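Local structure of bartonella effector protein (Bep) substrate of VirB T4SS (Bartonella sp. 1-1C, 4PY3) at residues Leu145-Asn150 with Gln163-Phe167. The protein is a translocated Bartonella effector whose N-terminal FIC domain, described here, may transfer AMP from ATP to threonine or tyrosine hydroxyls of target proteins. Numbering follows the deposited sequence.
Sequences LFVFLN and QRVFF
Helices joined by a short connection commonly pack as an antiparallel hairpin, and the central, buried pair of the Fic fold is a worked example; the connection and the start of its second helix correspond to the Fic motif, diverged here from the canonical form. Segments 145-150 and 163-167, both regular α-helix, belong to helices 135-152 and 159-173; their local axes run at 152°, 11.4 Å apart at closest approach. The register sets N150 against Q163 (CA–CA 7.7 Å) and F146 against F167 (CA–CA 7.8 Å). Q163 comes first: with chi1 p and chi2 t it extends across the gap, its CB lying 3.8 Å from CD2 of L149, and its NE2 donates to OD1 of N150 at 3.1 Å, nearly linear at 168°. R164 turns its CA-to-CB bond away from helix 135-152, and its guanidinium forms a salt bridge with E185 of helix 185-197, while F166 packs on L62 and I65 of helix 59-70. F167, chi1 m, offers one ring face to the edge of F146, chi1 t, in a T-shaped pair, centroids 5.0 Å apart and planes at 79°, and CB of F146 adds a CH-pi contact 4.2 Å from the F167 ring centroid. CE1 of F167 touches CD2 of L149 at 4.0 Å, and its CZ lies 4.0 Å from CB of L145. F146 also meets the rings of F180 and F211, extending the aromatic cluster. Apolar and aromatic packing thus dominates, while one directional amide–amide hydrogen bond pairs a buried donor, NE2 of Q163, with a buried acceptor, OD1 of N150.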
loop_
_atom_site.group_PDB
_atom_site.type_symbol
_atom_site.label_atom_id
_atom_site.label_comp_id
_atom_site.label_asym_id
_atom_site.label_seq_id
_atom_site.Cartn_x
_atom_site.Cartn_y
_atom_site.Cartn_z
ATOM N N LEU A 145 -10.498 7.309 0.745
ATOM C CA LEU A 145 -9.847 6.307 1.595
ATOM C C LEU A 145 -8.451 5.935 1.053
ATOM O O LEU A 145 -7.526 5.675 1.832
ATOM C CB LEU A 145 -10.743 5.043 1.754
ATOM C CG LEU A 145 -11.789 4.734 2.834
ATOM C CD1 LEU A 145 -12.937 5.650 2.583
ATOM C CD2 LEU A 145 -12.400 3.317 3.037
ATOM N N PHE A 146 -8.296 5.928 -0.271
ATOM C CA PHE A 146 -7.013 5.619 -0.898
ATOM C C PHE A 146 -5.983 6.695 -0.601
ATOM O O PHE A 146 -4.823 6.398 -0.260
ATOM C CB PHE A 146 -7.155 5.482 -2.409
ATOM C CG PHE A 146 -5.967 4.835 -3.067
ATOM C CD1 PHE A 146 -5.879 3.458 -3.137
ATOM C CD2 PHE A 146 -4.949 5.595 -3.614
ATOM C CE1 PHE A 146 -4.800 2.838 -3.745
ATOM C CE2 PHE A 146 -3.859 4.984 -4.232
ATOM C CZ PHE A 146 -3.782 3.602 -4.292
ATOM N N VAL A 147 -6.413 7.947 -0.729
ATOM C CA VAL A 147 -5.554 9.088 -0.399
ATOM C C VAL A 147 -5.100 9.019 1.062
ATOM O O VAL A 147 -3.929 9.229 1.372
ATOM C CB VAL A 147 -6.277 10.432 -0.663
ATOM C CG1 VAL A 147 -5.579 11.592 0.046
ATOM C CG2 VAL A 147 -6.350 10.695 -2.159
ATOM N N PHE A 148 -6.045 8.720 1.950
ATOM C CA PHE A 148 -5.750 8.622 3.369
ATOM C C PHE A 148 -4.695 7.533 3.645
ATOM O O PHE A 148 -3.661 7.800 4.250
ATOM C CB PHE A 148 -7.038 8.356 4.158
ATOM C CG PHE A 148 -6.822 8.192 5.643
ATOM C CD1 PHE A 148 -5.984 9.050 6.342
ATOM C CD2 PHE A 148 -7.465 7.185 6.343
ATOM C CE1 PHE A 148 -5.779 8.897 7.704
ATOM C CE2 PHE A 148 -7.263 7.028 7.705
ATOM C CZ PHE A 148 -6.419 7.882 8.387
ATOM N N LEU A 149 -4.951 6.323 3.161
ATOM C CA LEU A 149 -4.046 5.205 3.377
ATOM C C LEU A 149 -2.674 5.475 2.776
ATOM O O LEU A 149 -1.644 5.159 3.381
ATOM C CB LEU A 149 -4.616 3.920 2.779
ATOM C CG LEU A 149 -3.726 2.686 2.959
ATOM C CD1 LEU A 149 -3.432 2.422 4.429
ATOM C CD2 LEU A 149 -4.361 1.453 2.337
ATOM N N ASN A 150 -2.665 6.058 1.586
ATOM C CA ASN A 150 -1.419 6.393 0.926
ATOM C C ASN A 150 -0.532 7.295 1.782
ATOM O O ASN A 150 0.688 7.109 1.834
ATOM C CB ASN A 150 -1.662 7.068 -0.414
ATOM C CG ASN A 150 -0.364 7.333 -1.149
ATOM O OD1 ASN A 150 0.293 6.407 -1.621
ATOM N ND2 ASN A 150 0.037 8.590 -1.207
ATOM N N GLN A 163 -1.365 -1.657 -1.302
ATOM C CA GLN A 163 -2.614 -0.877 -1.256
ATOM C C GLN A 163 -3.439 -1.047 -2.524
ATOM O O GLN A 163 -4.656 -1.133 -2.441
ATOM C CB GLN A 163 -2.401 0.590 -0.859
ATOM C CG GLN A 163 -1.519 1.328 -1.825
ATOM C CD GLN A 163 -0.976 2.644 -1.269
ATOM O OE1 GLN A 163 -0.897 2.866 -0.039
ATOM N NE2 GLN A 163 -0.590 3.526 -2.178
ATOM N N ARG A 164 -2.794 -1.222 -3.672
ATOM C CA ARG A 164 -3.545 -1.486 -4.906
ATOM C C ARG A 164 -4.280 -2.815 -4.859
ATOM O O ARG A 164 -5.464 -2.884 -5.212
ATOM C CB ARG A 164 -2.642 -1.463 -6.124
ATOM C CG ARG A 164 -2.091 -0.087 -6.390
ATOM C CD ARG A 164 -1.118 -0.120 -7.539
ATOM N NE ARG A 164 -0.349 1.126 -7.542
ATOM C CZ ARG A 164 0.451 1.534 -8.519
ATOM N NH1 ARG A 164 0.571 0.817 -9.631
ATOM N NH2 ARG A 164 1.117 2.674 -8.387
ATOM N N VAL A 165 -3.602 -3.873 -4.412
ATOM C CA VAL A 165 -4.274 -5.164 -4.306
ATOM C C VAL A 165 -5.448 -5.068 -3.328
ATOM O O VAL A 165 -6.509 -5.620 -3.574
ATOM C CB VAL A 165 -3.313 -6.290 -3.890
ATOM C CG1 VAL A 165 -4.070 -7.566 -3.546
ATOM C CG2 VAL A 165 -2.342 -6.574 -5.016
ATOM N N PHE A 166 -5.238 -4.364 -2.224
ATOM C CA PHE A 166 -6.263 -4.187 -1.206
ATOM C C PHE A 166 -7.508 -3.523 -1.816
ATOM O O PHE A 166 -8.622 -4.004 -1.638
ATOM C CB PHE A 166 -5.702 -3.327 -0.075
ATOM C CG PHE A 166 -6.638 -3.139 1.086
ATOM C CD1 PHE A 166 -7.662 -2.194 1.025
ATOM C CD2 PHE A 166 -6.473 -3.866 2.255
ATOM C CE1 PHE A 166 -8.505 -1.997 2.097
ATOM C CE2 PHE A 166 -7.324 -3.676 3.328
ATOM C CZ PHE A 166 -8.348 -2.741 3.248
ATOM N N PHE A 167 -7.309 -2.431 -2.549
ATOM C CA PHE A 167 -8.437 -1.708 -3.144
ATOM C C PHE A 167 -9.088 -2.438 -4.297
ATOM O O PHE A 167 -10.306 -2.365 -4.445
ATOM C CB PHE A 167 -8.053 -0.283 -3.534
ATOM C CG PHE A 167 -8.197 0.678 -2.399
ATOM C CD1 PHE A 167 -7.267 0.689 -1.358
ATOM C CD2 PHE A 167 -9.284 1.539 -2.334
ATOM C CE1 PHE A 167 -7.408 1.566 -0.292
ATOM C CE2 PHE A 167 -9.433 2.413 -1.271
ATOM C CZ PHE A 167 -8.498 2.429 -0.249
#